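Local coordinates for N-methyltransferase (Streptoalloteichus sp. ATCC 53650, PDB 5BSZ), which probably transfers a methyl group from S-adenosylmethionine to the amino group of a deoxysugar used in making kedarcidin, at residues V40-R45 / P139-V145. Numbering follows the deposited sequence.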
loop_
_atom_site.group_PDB
_atom_site.type_symbol
_atom_site.label_atom_id
_atom_site.label_comp_id
_atom_site.label_asym_id
_atom_site.label_seq_id
_atom_site.Cartn_x
_atom_site.Cartn_y
_atom_site.Cartn_z
ATOM N N VAL A 40 -30.585 29.926 -16.261
ATOM C CA VAL A 40 -31.798 29.139 -16.120
ATOM C C VAL A 40 -32.705 29.714 -15.001
ATOM O O VAL A 40 -33.931 29.709 -15.082
ATOM C CB VAL A 40 -31.429 27.664 -15.796
ATOM C CG1 VAL A 40 -32.630 26.928 -15.279
ATOM C CG2 VAL A 40 -30.852 26.943 -17.015
ATOM N N VAL A 41 -32.102 30.170 -13.907
ATOM C CA VAL A 41 -32.840 30.808 -12.806
ATOM C C VAL A 41 -33.465 32.170 -13.243
ATOM O O VAL A 41 -34.651 32.398 -13.046
ATOM C CB VAL A 41 -31.910 31.014 -11.586
ATOM C CG1 VAL A 41 -32.554 31.933 -10.534
ATOM C CG2 VAL A 41 -31.604 29.646 -10.953
ATOM N N ARG A 42 -32.677 33.044 -13.853
ATOM C CA ARG A 42 -33.178 34.362 -14.221
ATOM C C ARG A 42 -34.234 34.305 -15.316
ATOM O O ARG A 42 -35.196 35.080 -15.280
ATOM C CB ARG A 42 -32.039 35.293 -14.545
ATOM C CG ARG A 42 -31.203 35.693 -13.333
ATOM C CD ARG A 42 -31.921 36.767 -12.525
ATOM N NE ARG A 42 -31.178 37.169 -11.324
ATOM C CZ ARG A 42 -30.057 37.880 -11.323
ATOM N NH1 ARG A 42 -29.496 38.309 -12.440
ATOM N NH2 ARG A 42 -29.464 38.191 -10.190
ATOM N N GLU A 43 -34.147 33.340 -16.226
ATOM C CA GLU A 43 -35.248 33.125 -17.166
ATOM C C GLU A 43 -36.565 32.854 -16.484
ATOM O O GLU A 43 -37.596 33.202 -17.035
ATOM C CB GLU A 43 -35.073 31.932 -18.121
ATOM C CG GLU A 43 -33.937 32.045 -19.107
ATOM C CD GLU A 43 -33.769 30.786 -19.971
ATOM O OE1 GLU A 43 -33.961 29.633 -19.530
ATOM O OE2 GLU A 43 -33.350 30.946 -21.120
ATOM N N ARG A 44 -36.552 32.117 -15.379
ATOM C CA ARG A 44 -37.787 31.641 -14.765
ATOM C C ARG A 44 -38.160 32.564 -13.587
ATOM O O ARG A 44 -39.284 32.541 -13.136
ATOM C CB ARG A 44 -37.636 30.193 -14.294
ATOM C CG ARG A 44 -37.721 29.114 -15.389
ATOM C CD ARG A 44 -36.803 27.892 -15.100
ATOM N NE ARG A 44 -36.840 27.031 -16.282
ATOM C CZ ARG A 44 -36.100 27.262 -17.352
ATOM N NH1 ARG A 44 -35.156 28.201 -17.341
ATOM N NH2 ARG A 44 -36.267 26.511 -18.407
ATOM N N ARG A 45 -37.200 33.333 -13.094
ATOM C CA ARG A 45 -37.340 34.126 -11.867
ATOM C C ARG A 45 -36.452 35.342 -12.008
ATOM O O ARG A 45 -35.326 35.402 -11.508
ATOM C CB ARG A 45 -37.020 33.334 -10.607
ATOM C CG ARG A 45 -37.782 33.943 -9.427
ATOM C CD ARG A 45 -37.880 33.028 -8.241
ATOM N NE ARG A 45 -38.250 33.663 -6.971
ATOM C CZ ARG A 45 -39.478 33.681 -6.459
ATOM N NH1 ARG A 45 -39.665 34.218 -5.283
ATOM N NH2 ARG A 45 -40.507 33.139 -7.075
ATOM N N PRO A 139 -39.454 29.085 -2.259
ATOM C CA PRO A 139 -40.841 29.558 -2.228
ATOM C C PRO A 139 -41.589 29.100 -3.482
ATOM O O PRO A 139 -40.999 28.498 -4.378
ATOM C CB PRO A 139 -40.670 31.059 -2.295
ATOM C CG PRO A 139 -39.540 31.197 -3.248
ATOM C CD PRO A 139 -38.564 30.120 -2.796
ATOM N N VAL A 140 -42.871 29.437 -3.595
ATOM C CA VAL A 140 -43.601 29.197 -4.845
ATOM C C VAL A 140 -42.925 30.014 -5.910
ATOM O O VAL A 140 -42.525 31.148 -5.679
ATOM C CB VAL A 140 -45.096 29.573 -4.739
ATOM C CG1 VAL A 140 -45.750 29.555 -6.124
ATOM C CG2 VAL A 140 -45.795 28.571 -3.831
ATOM N N GLY A 141 -42.696 29.422 -7.073
ATOM C CA GLY A 141 -41.948 30.131 -8.085
ATOM C C GLY A 141 -40.431 29.975 -7.990
ATOM O O GLY A 141 -39.731 30.432 -8.882
ATOM N N GLY A 142 -39.922 29.421 -6.892
ATOM C CA GLY A 142 -38.485 29.089 -6.768
ATOM C C GLY A 142 -37.988 28.076 -7.790
ATOM O O GLY A 142 -38.745 27.209 -8.255
ATOM N N VAL A 143 -36.714 28.197 -8.152
ATOM C CA VAL A 143 -36.073 27.339 -9.177
ATOM C C VAL A 143 -35.038 26.377 -8.573
ATOM O O VAL A 143 -34.098 26.782 -7.857
ATOM C CB VAL A 143 -35.377 28.187 -10.234
ATOM C CG1 VAL A 143 -34.948 27.368 -11.443
ATOM C CG2 VAL A 143 -36.275 29.349 -10.710
ATOM N N LEU A 144 -35.224 25.111 -8.909
ATOM C CA LEU A 144 -34.360 24.040 -8.430
ATOM C C LEU A 144 -33.582 23.561 -9.653
ATOM O O LEU A 144 -34.173 23.216 -10.690
ATOM C CB LEU A 144 -35.196 22.937 -7.818
ATOM C CG LEU A 144 -34.497 22.003 -6.826
ATOM C CD1 LEU A 144 -35.579 21.089 -6.269
ATOM C CD2 LEU A 144 -33.392 21.180 -7.452
ATOM N N VAL A 145 -32.269 23.672 -9.574
ATOM C CA VAL A 145 -31.369 23.295 -10.689
ATOM C C VAL A 145 -30.459 22.132 -10.296
ATOM O O VAL A 145 -29.591 22.221 -9.411
ATOM C CB VAL A 145 -30.497 24.473 -11.145
ATOM C CG1 VAL A 145 -29.676 24.171 -12.362
ATOM C CG2 VAL A 145 -31.308 25.740 -11.401
HETATM O O HOH W 1 -40.819 31.637 -11.220
#
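Val-41 CG2 reaches across to Val-145 CG2 at 3.9 Å and also meets Val-143 CG1, one of several apolar links between helix 30-44 and strand 143-146; Val-40 CG1 adds a looser one to Val-145 CG2 at 4.3 Å. The helix segment 40-44 runs nearly antiparallel to the strand (159°). Val-143 presents both branches to the helix: CG1 to Val-41 and CG2, anti to its carbonyl carbon, to Arg-44 CB at 3.9 Å. These methyl contacts, with Val-41 CA only 6.0 Å from Val-143 CA, mark the close, buried side. Arg-44 packs its aliphatic part here while its head turns back: NH1 bonds Val-40 O, in the carbonyl plane on a lone pair, and forms a salt bridge with Glu-43 OE1, while NH2 pairs with Glu-228.

The other side, at the type II turn Pro-139 to Gly-142, is polar and partly exposed. Arg-45, extended from CG to NE, lays one guanidinium face over Pro-139 CG, 3.6 Å from NH1. Its NH2 donates a weak bond to Val-140 O (3.2 Å, 122°), and NE has a weak, long ion pair with Asp-109. One water donates to Arg-44 O (2.6 Å) and Gly-141 O. Cutting Arg-45 back to an alanine is likely to leave Val-140 O without this weak donor and Asp-109 without its distant mate. At Gly-141 (phi 87°) a CB would jam against Val-140 O and also crowd Arg-45 NH2.

In this Rossmann-like fold, strand 143-146 lies between 110-113 and 240-245; apolar packing seats the helix there, whereas one weak direct hydrogen bond and a water bridge join residues 44-45 to the turn.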